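Local coordinates for TATA-box-binding protein (Methanococcus jannaschii, PDB 2Z8U), which probably binds specifically to the TATA box promoter element near the transcription start and so supports transcription of archaeal genes by RNA polymerase, at residues B[73-76]-B[77-81]; B[126-129]-B[130-133]; B[168-171]-B[172-175]; B[174-177]-B[178-182]. All coordinates share one frame; numbering follows the deposited sequence.

All four contacts are local; none nests or crosses, though contacts 3 and 4 overlap at A174 and L175. Contact 1, in the first repeat, rounds the bend from strand 68-72 into helix 77-94. The other three lie in the second repeat. Contact 2 turns the chain from helix 121-127 into strand 131-133, outermost within this chain, its centre about 34 Å from that of contact 1. Contacts 3 and 4 are successive turns of helix 168-183. Contact 4 also reaches back to contact 2, where V128 CG1 packs 3.5 Å from T181 CG2, so the end of the long helix rests against the turn that starts strand 131-133.

Contact 1. Residues B[73-76]-B[77-81]; sequences GAKS and KEEAE
The hydroxyl of S76 caps the helix that starts at K77: its OG accepts the backbone N of E79 at 3.0 Å along a nearly straight line (165°). Serine suits this N-cap because its short side chain, with OG set between the backbone N and the carbonyl carbon (chi1 69°), can bend over the first turn to meet the amide of E79. The extended side chain of E79 crosses obliquely to that of K75, and OE2 takes the backbone N of K75 at 2.8 Å, met from above the carboxylate plane. The amide is that of the residue before the N-cap, so the pair is not a capping box. A glutamate here is long enough to span the bend, and its negative charge probably suits the amino end of a helix. The tight side is apolar and buried: A74 CB and A80 CB meet at 3.6 Å, two methyl groups small enough to let the loop lie against the helix, and A80 N bonds to S76 O at 3.1 Å, the first backbone bond of the helix. At G73 the positive phi would jam any side chain against the preceding carbonyl, hence the glycine. The outer side is looser and wet. There a water links S76 OG with E78 OE1, to which it donates at 2.9 Å, while the long chain of K75 leads off into solvent. On the inner side A74 lies on V18 and A80 on V20, both of strand 14-23, so the helix start is seated on the sheet, with E79 reaching P57 in a neighbouring loop.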
ATOM      1  N   GLY B  73      -3.964  32.195 -16.170  1.00 35.56           N
ATOM      2  CA  GLY B  73      -4.903  33.300 -16.129  1.00 34.90           C
ATOM      3  C   GLY B  73      -5.476  33.700 -17.469  1.00 35.18           C
ATOM      4  O   GLY B  73      -6.564  34.292 -17.526  1.00 34.52           O
ATOM      5  N   ALA B  74      -4.749  33.406 -18.549  1.00 35.01           N
ATOM      6  CA  ALA B  74      -5.193  33.780 -19.892  1.00 35.31           C
ATOM      7  C   ALA B  74      -6.452  33.006 -20.305  1.00 35.47           C
ATOM      8  O   ALA B  74      -6.651  31.867 -19.885  1.00 34.80           O
ATOM      9  CB  ALA B  74      -4.087  33.559 -20.891  1.00 35.87           C
ATOM     10  N   LYS B  75      -7.278  33.640 -21.123  1.00 35.01           N
ATOM     11  CA  LYS B  75      -8.520  33.057 -21.611  1.00 36.15           C
ATOM     12  C   LYS B  75      -8.231  32.087 -22.761  1.00 35.23           C
ATOM     13  O   LYS B  75      -9.026  31.188 -23.032  1.00 33.78           O
ATOM     14  CB  LYS B  75      -9.501  34.146 -22.084  1.00 36.15           C
ATOM     15  CG  LYS B  75     -10.021  35.117 -21.010  1.00 37.09           C
ATOM     16  CD  LYS B  75     -11.164  35.997 -21.576  1.00 38.08           C
ATOM     17  CE  LYS B  75     -11.556  37.116 -20.620  1.00 40.02           C
ATOM     18  NZ  LYS B  75     -12.864  37.750 -20.977  1.00 44.25           N
ATOM     19  N   SER B  76      -7.090  32.283 -23.422  1.00 34.09           N
ATOM     20  CA  SER B  76      -6.697  31.518 -24.617  1.00 34.18           C
ATOM     21  C   SER B  76      -5.172  31.463 -24.723  1.00 34.92           C
ATOM     22  O   SER B  76      -4.468  32.302 -24.133  1.00 33.92           O
ATOM     23  CB  SER B  76      -7.244  32.190 -25.893  1.00 34.31           C
ATOM     24  OG  SER B  76      -6.567  33.421 -26.111  1.00 33.75           O
ATOM     25  N   LYS B  77      -4.677  30.497 -25.496  1.00 34.89           N
ATOM     26  CA  LYS B  77      -3.256  30.420 -25.848  1.00 36.49           C
ATOM     27  C   LYS B  77      -2.748  31.716 -26.446  1.00 35.07           C
ATOM     28  O   LYS B  77      -1.654  32.154 -26.119  1.00 34.75           O
ATOM     29  CB  LYS B  77      -3.004  29.262 -26.833  1.00 36.90           C
ATOM     30  CG  LYS B  77      -1.533  29.078 -27.215  1.00 41.71           C
ATOM     31  CD  LYS B  77      -1.418  28.055 -28.320  1.00 47.99           C
ATOM     32  CE  LYS B  77      -0.180  28.270 -29.174  1.00 50.94           C
ATOM     33  NZ  LYS B  77      -0.225  27.359 -30.354  1.00 53.80           N
ATOM     34  N   GLU B  78      -3.544  32.332 -27.333  1.00 34.50           N
ATOM     35  CA  GLU B  78      -3.117  33.560 -27.995  1.00 33.92           C
ATOM     36  C   GLU B  78      -2.994  34.706 -27.027  1.00 33.49           C
ATOM     37  O   GLU B  78      -2.038  35.481 -27.126  1.00 32.33           O
ATOM     38  CB  GLU B  78      -4.041  33.963 -29.173  1.00 34.61           C
ATOM     39  CG  GLU B  78      -3.972  33.023 -30.377  1.00 35.01           C
ATOM     40  CD  GLU B  78      -4.642  31.697 -30.106  1.00 37.43           C
ATOM     41  OE1 GLU B  78      -5.461  31.631 -29.168  1.00 37.10           O
ATOM     42  OE2 GLU B  78      -4.343  30.718 -30.819  1.00 39.74           O
ATOM     43  N   GLU B  79      -3.962  34.834 -26.112  1.00 32.54           N
ATOM     44  CA  GLU B  79      -3.882  35.878 -25.100  1.00 32.75           C
ATOM     45  C   GLU B  79      -2.608  35.741 -24.247  1.00 32.66           C
ATOM     46  O   GLU B  79      -1.929  36.742 -23.937  1.00 32.37           O
ATOM     47  CB  GLU B  79      -5.091  35.869 -24.187  1.00 33.14           C
ATOM     48  CG  GLU B  79      -5.006  36.942 -23.106  1.00 35.21           C
ATOM     49  CD  GLU B  79      -6.292  37.133 -22.363  1.00 37.51           C
ATOM     50  OE1 GLU B  79      -7.077  38.032 -22.739  1.00 40.05           O
ATOM     51  OE2 GLU B  79      -6.529  36.368 -21.414  1.00 37.20           O
ATOM     52  N   ALA B  80      -2.321  34.498 -23.857  1.00 32.82           N
ATOM     53  CA  ALA B  80      -1.111  34.174 -23.115  1.00 33.23           C
ATOM     54  C   ALA B  80       0.135  34.552 -23.917  1.00 33.50           C
ATOM     55  O   ALA B  80       1.034  35.163 -23.377  1.00 32.81           O
ATOM     56  CB  ALA B  80      -1.078  32.717 -22.733  1.00 33.05           C
ATOM     57  N   GLU B  81       0.186  34.184 -25.198  1.00 34.28           N
ATOM     58  CA  GLU B  81       1.362  34.508 -26.032  1.00 34.72           C
ATOM     59  C   GLU B  81       1.604  36.024 -26.142  1.00 34.23           C
ATOM     60  O   GLU B  81       2.758  36.494 -26.118  1.00 33.45           O
ATOM     61  CB  GLU B  81       1.229  33.886 -27.425  1.00 35.29           C
ATOM     62  CG  GLU B  81       2.532  34.075 -28.263  1.00 36.14           C
ATOM     63  CD  GLU B  81       2.544  33.232 -29.526  1.00 36.71           C
ATOM     64  OE1 GLU B  81       1.749  32.263 -29.613  1.00 35.16           O
ATOM     65  OE2 GLU B  81       3.359  33.533 -30.427  1.00 37.79           O
TER
HETATM   66  O   HOH W   1      -7.702  33.461 -29.058  1.00 41.70           O

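Contact 2. Residues B[126-129]-B[130-133]; sequences LMVE and GTEY
The carbonyl of V128 is the flat group that T131 meets: the hydroxyl OG1 donates to V128 O at 2.7 Å, lying 25° off the carbonyl plane instead of within it. A second flat group lies further along, where the carboxylate of E132 receives the backbone N of Y133 on the anti lone pair of OE1 (3.0 Å); that same oxygen is bonded by N17 of the second subunit. The ring of Y133 is set among L121, D122, A125 and L141. Next to the hydroxyl bond, T131 CG2 packs on V128 CG1 at 3.7 Å, the two side chains crossing at about a right angle. Threonine serves both needs, since a chi1 of 60° turns OG1 back to the carbonyl and leaves the methyl to meet valine. The turn carries the chain out of helix 121-127, where V128 is the first residue to leave helical angles, into strand 131-133, at the edge of the sheet within this chain, in the second TBP repeat. G130 makes the bend with a positive phi, and a CB there would clash with E129 O, which explains the lack of a side chain. With a valine in place of T131, V128 O would probably lose its hydroxyl donor, leaving the bend less firmly held. T131 OG1 also has a weak bond to I124 O. The carboxylate of E129 turns to the second subunit, where OE2 forms a salt bridge with K68, while M127 and L126 pack on V51 and T72 of that subunit.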
ATOM      1  N   LEU B 126     -23.884   6.293  -8.178  1.00 36.61           N
ATOM      2  CA  LEU B 126     -24.129   4.856  -8.029  1.00 37.91           C
ATOM      3  C   LEU B 126     -23.897   4.105  -9.346  1.00 38.94           C
ATOM      4  O   LEU B 126     -23.296   3.032  -9.346  1.00 39.36           O
ATOM      5  CB  LEU B 126     -25.550   4.612  -7.509  1.00 37.24           C
ATOM      6  CG  LEU B 126     -26.022   3.181  -7.196  1.00 36.93           C
ATOM      7  CD1 LEU B 126     -25.083   2.413  -6.248  1.00 34.78           C
ATOM      8  CD2 LEU B 126     -27.435   3.232  -6.647  1.00 37.37           C
ATOM      9  N   MET B 127     -24.351   4.690 -10.457  1.00 40.31           N
ATOM     10  CA  MET B 127     -24.458   3.995 -11.750  1.00 42.07           C
ATOM     11  C   MET B 127     -23.241   4.126 -12.666  1.00 42.11           C
ATOM     12  O   MET B 127     -23.063   3.319 -13.588  1.00 42.63           O
ATOM     13  CB  MET B 127     -25.706   4.474 -12.500  1.00 41.87           C
ATOM     14  CG  MET B 127     -27.004   4.004 -11.879  1.00 43.26           C
ATOM     15  SD  MET B 127     -28.455   4.959 -12.375  1.00 44.50           S
ATOM     16  CE  MET B 127     -29.717   4.031 -11.511  1.00 42.13           C
ATOM     17  N   VAL B 128     -22.418   5.137 -12.422  1.00 42.20           N
ATOM     18  CA  VAL B 128     -21.266   5.418 -13.274  1.00 42.51           C
ATOM     19  C   VAL B 128     -19.978   5.188 -12.480  1.00 42.68           C
ATOM     20  O   VAL B 128     -19.792   5.740 -11.396  1.00 41.45           O
ATOM     21  CB  VAL B 128     -21.318   6.859 -13.857  1.00 42.45           C
ATOM     22  CG1 VAL B 128     -20.171   7.094 -14.825  1.00 42.71           C
ATOM     23  CG2 VAL B 128     -22.647   7.104 -14.568  1.00 42.74           C
ATOM     24  N   GLU B 129     -19.093   4.360 -13.025  1.00 43.25           N
ATOM     25  CA  GLU B 129     -17.886   3.985 -12.306  1.00 44.16           C
ATOM     26  C   GLU B 129     -16.852   5.101 -12.391  1.00 44.10           C
ATOM     27  O   GLU B 129     -16.876   5.923 -13.329  1.00 44.24           O
ATOM     28  CB  GLU B 129     -17.356   2.625 -12.783  1.00 44.42           C
ATOM     29  CG  GLU B 129     -18.116   1.442 -12.148  1.00 45.21           C
ATOM     30  CD  GLU B 129     -17.950   0.119 -12.896  1.00 45.57           C
ATOM     31  OE1 GLU B 129     -17.223   0.085 -13.914  1.00 48.39           O
ATOM     32  OE2 GLU B 129     -18.545  -0.896 -12.457  1.00 46.38           O
ATOM     33  N   GLY B 130     -15.977   5.155 -11.386  1.00 43.52           N
ATOM     34  CA  GLY B 130     -14.977   6.216 -11.285  1.00 42.97           C
ATOM     35  C   GLY B 130     -15.564   7.588 -10.987  1.00 42.37           C
ATOM     36  O   GLY B 130     -14.981   8.622 -11.371  1.00 43.28           O
ATOM     37  N   THR B 131     -16.728   7.606 -10.331  1.00 41.15           N
ATOM     38  CA  THR B 131     -17.354   8.868  -9.901  1.00 39.83           C
ATOM     39  C   THR B 131     -17.324   8.944  -8.381  1.00 39.22           C
ATOM     40  O   THR B 131     -17.334   7.912  -7.711  1.00 38.38           O
ATOM     41  CB  THR B 131     -18.814   9.024 -10.421  1.00 39.38           C
ATOM     42  OG1 THR B 131     -19.622   7.951  -9.938  1.00 39.67           O
ATOM     43  CG2 THR B 131     -18.848   9.037 -11.952  1.00 40.10           C
ATOM     44  N   GLU B 132     -17.236  10.157  -7.844  1.00 38.35           N
ATOM     45  CA  GLU B 132     -17.460  10.385  -6.410  1.00 38.38           C
ATOM     46  C   GLU B 132     -18.321  11.601  -6.201  1.00 38.47           C
ATOM     47  O   GLU B 132     -18.300  12.543  -7.003  1.00 38.17           O
ATOM     48  CB  GLU B 132     -16.169  10.580  -5.604  1.00 38.23           C
ATOM     49  CG  GLU B 132     -15.714   9.342  -4.823  1.00 39.14           C
ATOM     50  CD  GLU B 132     -16.616   8.892  -3.660  1.00 40.23           C
ATOM     51  OE1 GLU B 132     -17.665   9.515  -3.354  1.00 39.09           O
ATOM     52  OE2 GLU B 132     -16.226   7.890  -3.027  1.00 38.98           O
ATOM     53  N   TYR B 133     -19.059  11.571  -5.099  1.00 38.77           N
ATOM     54  CA  TYR B 133     -20.016  12.608  -4.774  1.00 38.93           C
ATOM     55  C   TYR B 133     -20.189  12.588  -3.279  1.00 39.70           C
ATOM     56  O   TYR B 133     -20.567  11.547  -2.700  1.00 40.26           O
ATOM     57  CB  TYR B 133     -21.336  12.343  -5.493  1.00 39.06           C
ATOM     58  CG  TYR B 133     -22.427  13.340  -5.211  1.00 38.51           C
ATOM     59  CD1 TYR B 133     -22.237  14.691  -5.452  1.00 39.74           C
ATOM     60  CD2 TYR B 133     -23.669  12.923  -4.728  1.00 40.61           C
ATOM     61  CE1 TYR B 133     -23.255  15.624  -5.203  1.00 39.77           C
ATOM     62  CE2 TYR B 133     -24.692  13.840  -4.481  1.00 39.32           C
ATOM     63  CZ  TYR B 133     -24.474  15.187  -4.716  1.00 39.77           C
ATOM     64  OH  TYR B 133     -25.481  16.107  -4.480  1.00 40.47           O
TER

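Contact 3. Residues B[168-171]-B[172-175]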
ATOM      1  N   GLU B 168      -8.545  22.071 -27.320  1.00 35.56           N
ATOM      2  CA  GLU B 168      -9.948  22.344 -27.568  1.00 36.83           C
ATOM      3  C   GLU B 168     -10.654  21.127 -28.209  1.00 36.56           C
ATOM      4  O   GLU B 168     -11.778  20.801 -27.850  1.00 36.80           O
ATOM      5  CB  GLU B 168     -10.045  23.605 -28.440  1.00 38.13           C
ATOM      6  CG  GLU B 168     -11.320  24.401 -28.253  1.00 41.09           C
ATOM      7  CD  GLU B 168     -12.371  24.048 -29.276  1.00 45.20           C
ATOM      8  OE1 GLU B 168     -12.001  23.475 -30.324  1.00 47.45           O
ATOM      9  OE2 GLU B 168     -13.562  24.344 -29.029  1.00 47.22           O
ATOM     10  N   GLU B 169      -9.979  20.449 -29.138  1.00 36.56           N
ATOM     11  CA  GLU B 169     -10.506  19.202 -29.731  1.00 36.37           C
ATOM     12  C   GLU B 169     -10.738  18.101 -28.696  1.00 35.18           C
ATOM     13  O   GLU B 169     -11.763  17.407 -28.732  1.00 34.09           O
ATOM     14  CB  GLU B 169      -9.603  18.684 -30.850  1.00 36.74           C
ATOM     15  CG  GLU B 169      -8.105  18.879 -30.634  1.00 40.94           C
ATOM     16  CD  GLU B 169      -7.578  20.214 -31.182  1.00 42.72           C
ATOM     17  OE1 GLU B 169      -6.629  20.181 -31.998  1.00 45.87           O
ATOM     18  OE2 GLU B 169      -8.093  21.289 -30.787  1.00 42.85           O
ATOM     19  N   ASP B 170      -9.787  17.937 -27.781  1.00 34.19           N
ATOM     20  CA  ASP B 170      -9.988  17.017 -26.652  1.00 34.72           C
ATOM     21  C   ASP B 170     -11.161  17.417 -25.757  1.00 34.27           C
ATOM     22  O   ASP B 170     -11.781  16.555 -25.160  1.00 34.54           O
ATOM     23  CB  ASP B 170      -8.741  16.908 -25.776  1.00 33.93           C
ATOM     24  CG  ASP B 170      -7.703  15.949 -26.327  1.00 36.99           C
ATOM     25  OD1 ASP B 170      -8.002  15.173 -27.263  1.00 37.79           O
ATOM     26  OD2 ASP B 170      -6.566  16.000 -25.827  1.00 37.79           O
ATOM     27  N   ALA B 171     -11.432  18.714 -25.620  1.00 34.49           N
ATOM     28  CA  ALA B 171     -12.560  19.177 -24.781  1.00 33.63           C
ATOM     29  C   ALA B 171     -13.887  18.704 -25.350  1.00 33.65           C
ATOM     30  O   ALA B 171     -14.797  18.282 -24.608  1.00 32.40           O
ATOM     31  CB  ALA B 171     -12.556  20.713 -24.655  1.00 33.72           C
ATOM     32  N   LYS B 172     -13.983  18.798 -26.675  1.00 33.89           N
ATOM     33  CA  LYS B 172     -15.145  18.326 -27.432  1.00 34.30           C
ATOM     34  C   LYS B 172     -15.342  16.821 -27.275  1.00 34.73           C
ATOM     35  O   LYS B 172     -16.461  16.361 -27.046  1.00 34.51           O
ATOM     36  CB  LYS B 172     -14.988  18.675 -28.914  1.00 34.32           C
ATOM     37  CG  LYS B 172     -15.285  20.128 -29.258  1.00 36.03           C
ATOM     38  CD  LYS B 172     -14.884  20.430 -30.698  1.00 37.87           C
ATOM     39  CE  LYS B 172     -14.970  21.908 -30.985  1.00 40.31           C
ATOM     40  NZ  LYS B 172     -14.438  22.217 -32.345  1.00 40.09           N
ATOM     41  N   ARG B 173     -14.255  16.063 -27.405  1.00 35.07           N
ATOM     42  CA  ARG B 173     -14.269  14.601 -27.238  1.00 35.99           C
ATOM     43  C   ARG B 173     -14.702  14.182 -25.830  1.00 35.75           C
ATOM     44  O   ARG B 173     -15.407  13.182 -25.654  1.00 35.51           O
ATOM     45  CB  ARG B 173     -12.880  14.031 -27.517  1.00 35.74           C
ATOM     46  CG  ARG B 173     -12.349  14.286 -28.917  1.00 37.85           C
ATOM     47  CD  ARG B 173     -10.957  13.662 -29.108  1.00 38.18           C
ATOM     48  NE  ARG B 173     -10.884  12.316 -28.544  1.00 42.00           N
ATOM     49  CZ  ARG B 173      -9.961  11.893 -27.681  1.00 43.77           C
ATOM     50  NH1 ARG B 173      -8.983  12.697 -27.271  1.00 44.91           N
ATOM     51  NH2 ARG B 173     -10.013  10.649 -27.229  1.00 44.36           N
ATOM     52  N   ALA B 174     -14.244  14.943 -24.832  1.00 35.70           N
ATOM     53  CA  ALA B 174     -14.657  14.772 -23.448  1.00 34.92           C
ATOM     54  C   ALA B 174     -16.156  15.033 -23.264  1.00 34.94           C
ATOM     55  O   ALA B 174     -16.860  14.232 -22.631  1.00 34.11           O
ATOM     56  CB  ALA B 174     -13.846  15.699 -22.553  1.00 35.33           C
ATOM     57  N   LEU B 175     -16.642  16.151 -23.811  1.00 34.76           N
ATOM     58  CA  LEU B 175     -18.077  16.475 -23.747  1.00 34.83           C
ATOM     59  C   LEU B 175     -18.979  15.372 -24.321  1.00 34.86           C
ATOM     60  O   LEU B 175     -19.949  14.988 -23.669  1.00 34.96           O
ATOM     61  CB  LEU B 175     -18.393  17.840 -24.372  1.00 34.93           C
ATOM     62  CG  LEU B 175     -19.859  18.308 -24.312  1.00 34.59           C
ATOM     63  CD1 LEU B 175     -20.254  18.559 -22.855  1.00 36.64           C
ATOM     64  CD2 LEU B 175     -20.045  19.558 -25.152  1.00 35.56           C
TER
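E168 begins the first segment and reaches K172 one turn on: its chain bends at chi2, and OE1 makes a weak, salt-bridged bond to NZ at 3.4 Å, with the lysine CE lying against both carboxylate oxygens. The carbonyl of E169 accepts R173 N at 3.1 Å, and the arginine CG passes close by that same oxygen. D170 then supplies the strong pair. Its side chain runs alongside that of R173, and NH1 donates to OD1 at 2.7 Å, though not straight (138°). The oxygen lies in the guanidinium plane yet is approached from well above the carboxylate plane, the two planes standing 63° apart; the bend at chi3 (44°) brings the guanidinium round to it. R173 NH2 goes on to D147, so one arginine joins two acidic residues. A lysine in its place would probably lose the second, separately directed bond, leaving D147 or D170 without its mate. A171 is small because it is buried on I13 and L165, and its carbonyl takes L175 N at 2.9 Å. Charged residues outside and alanines inside, with acids gathered at the amino end, mark an amphipathic helix, here the long helix of a TBP repeat.

Contact 4. Residues B[174-177]-B[178-182]; sequences ALKK and ILDTI
Two further turns of the amphipathic helix 168-183 carry this contact, with an apolar row, a salt bridge and a threonine tied to the backbone. On the apolar side L175 and L179 are one turn apart, and L175 CG meets L179 CD1 at 3.8 Å. I178 folds back along the helix, its CD1 3.3 Å from A174 O; its branched bulk fills the inner side. The outer side is charged. K176 is bent at chi2 (92°) and chi4, which folds NZ onto D180: the lysine donates to OD1 at 3.1 Å, using the oxygen's syn lone pair, while K176 CE sits off the oxygen end of the carboxylate, 3.3 Å from D180 OD1. One residue on, K177 O is gripped twice, by T181 N at 3.0 Å and by T181 OG1 at 2.9 Å, from opposite faces of the carbonyl plane. Threonine suits this place because its hydroxyl, beside its own N, can share that carbonyl. The hydroxyl also bonds Y143 OH of strand 141-146. Inward, A174 and I178 press on I162 of strand 159-163, I178 reaches V152 of strand 149-154, and L179 covers P11 and L115 in adjoining loops.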
ATOM      1  N   ALA B 174     -14.244  14.943 -24.832  1.00 35.70           N
ATOM      2  CA  ALA B 174     -14.657  14.772 -23.448  1.00 34.92           C
ATOM      3  C   ALA B 174     -16.156  15.033 -23.264  1.00 34.94           C
ATOM      4  O   ALA B 174     -16.860  14.232 -22.631  1.00 34.11           O
ATOM      5  CB  ALA B 174     -13.846  15.699 -22.553  1.00 35.33           C
ATOM      6  N   LEU B 175     -16.642  16.151 -23.811  1.00 34.76           N
ATOM      7  CA  LEU B 175     -18.077  16.475 -23.747  1.00 34.83           C
ATOM      8  C   LEU B 175     -18.979  15.372 -24.321  1.00 34.86           C
ATOM      9  O   LEU B 175     -19.949  14.988 -23.669  1.00 34.96           O
ATOM     10  CB  LEU B 175     -18.393  17.840 -24.372  1.00 34.93           C
ATOM     11  CG  LEU B 175     -19.859  18.308 -24.312  1.00 34.59           C
ATOM     12  CD1 LEU B 175     -20.254  18.559 -22.855  1.00 36.64           C
ATOM     13  CD2 LEU B 175     -20.045  19.558 -25.152  1.00 35.56           C
ATOM     14  N   LYS B 176     -18.649  14.848 -25.504  1.00 35.10           N
ATOM     15  CA  LYS B 176     -19.425  13.743 -26.103  1.00 35.90           C
ATOM     16  C   LYS B 176     -19.536  12.556 -25.135  1.00 36.51           C
ATOM     17  O   LYS B 176     -20.619  11.999 -24.946  1.00 36.53           O
ATOM     18  CB  LYS B 176     -18.835  13.314 -27.459  1.00 35.87           C
ATOM     19  CG  LYS B 176     -19.430  12.030 -28.068  1.00 36.32           C
ATOM     20  CD  LYS B 176     -20.604  12.313 -29.003  1.00 37.99           C
ATOM     21  CE  LYS B 176     -21.499  11.081 -29.275  1.00 38.22           C
ATOM     22  NZ  LYS B 176     -20.764   9.813 -29.540  1.00 39.80           N
ATOM     23  N   LYS B 177     -18.418  12.196 -24.506  1.00 37.02           N
ATOM     24  CA  LYS B 177     -18.389  11.084 -23.551  1.00 38.04           C
ATOM     25  C   LYS B 177     -19.200  11.338 -22.287  1.00 37.92           C
ATOM     26  O   LYS B 177     -19.935  10.463 -21.846  1.00 37.86           O
ATOM     27  CB  LYS B 177     -16.953  10.688 -23.209  1.00 38.56           C
ATOM     28  CG  LYS B 177     -16.365   9.735 -24.234  1.00 40.66           C
ATOM     29  CD  LYS B 177     -14.852   9.820 -24.284  1.00 43.75           C
ATOM     30  CE  LYS B 177     -14.275   8.843 -25.304  1.00 44.62           C
ATOM     31  NZ  LYS B 177     -14.062   7.492 -24.709  1.00 45.57           N
ATOM     32  N   ILE B 178     -19.086  12.539 -21.723  1.00 37.78           N
ATOM     33  CA  ILE B 178     -19.903  12.926 -20.562  1.00 37.74           C
ATOM     34  C   ILE B 178     -21.406  12.847 -20.912  1.00 38.01           C
ATOM     35  O   ILE B 178     -22.180  12.183 -20.225  1.00 38.14           O
ATOM     36  CB  ILE B 178     -19.513  14.321 -20.072  1.00 37.55           C
ATOM     37  CG1 ILE B 178     -18.064  14.301 -19.567  1.00 36.94           C
ATOM     38  CG2 ILE B 178     -20.471  14.826 -18.994  1.00 37.77           C
ATOM     39  CD1 ILE B 178     -17.352  15.648 -19.661  1.00 36.03           C
ATOM     40  N   LEU B 179     -21.792  13.502 -21.998  1.00 38.26           N
ATOM     41  CA  LEU B 179     -23.175  13.454 -22.485  1.00 39.09           C
ATOM     42  C   LEU B 179     -23.694  12.032 -22.690  1.00 39.14           C
ATOM     43  O   LEU B 179     -24.821  11.717 -22.290  1.00 39.76           O
ATOM     44  CB  LEU B 179     -23.306  14.261 -23.777  1.00 38.84           C
ATOM     45  CG  LEU B 179     -23.046  15.759 -23.621  1.00 39.02           C
ATOM     46  CD1 LEU B 179     -23.147  16.460 -24.968  1.00 39.21           C
ATOM     47  CD2 LEU B 179     -24.015  16.358 -22.614  1.00 39.50           C
ATOM     48  N   ASP B 180     -22.875  11.182 -23.307  1.00 39.69           N
ATOM     49  CA  ASP B 180     -23.242   9.782 -23.551  1.00 40.42           C
ATOM     50  C   ASP B 180     -23.462   9.010 -22.250  1.00 40.71           C
ATOM     51  O   ASP B 180     -24.332   8.137 -22.155  1.00 40.01           O
ATOM     52  CB  ASP B 180     -22.166   9.091 -24.392  1.00 40.38           C
ATOM     53  CG  ASP B 180     -22.243   9.460 -25.880  1.00 41.32           C
ATOM     54  OD1 ASP B 180     -21.267   9.157 -26.602  1.00 41.12           O
ATOM     55  OD2 ASP B 180     -23.262  10.041 -26.333  1.00 40.29           O
ATOM     56  N   THR B 181     -22.666   9.346 -21.245  1.00 41.57           N
ATOM     57  CA  THR B 181     -22.732   8.683 -19.951  1.00 42.59           C
ATOM     58  C   THR B 181     -23.998   9.108 -19.207  1.00 43.35           C
ATOM     59  O   THR B 181     -24.768   8.260 -18.766  1.00 43.39           O
ATOM     60  CB  THR B 181     -21.456   8.968 -19.133  1.00 42.63           C
ATOM     61  OG1 THR B 181     -20.326   8.430 -19.830  1.00 43.25           O
ATOM     62  CG2 THR B 181     -21.529   8.331 -17.767  1.00 42.96           C
ATOM     63  N   ILE B 182     -24.227  10.417 -19.103  1.00 44.69           N
ATOM     64  CA  ILE B 182     -25.448  10.936 -18.475  1.00 46.07           C
ATOM     65  C   ILE B 182     -26.723  10.361 -19.125  1.00 46.88           C
ATOM     66  O   ILE B 182     -27.656   9.973 -18.415  1.00 46.66           O
ATOM     67  CB  ILE B 182     -25.452  12.499 -18.420  1.00 46.53           C
ATOM     68  CG1 ILE B 182     -24.793  12.987 -17.129  1.00 45.90           C
ATOM     69  CG2 ILE B 182     -26.872  13.068 -18.500  1.00 45.95           C
ATOM     70  CD1 ILE B 182     -23.315  13.129 -17.185  1.00 46.55           C
TER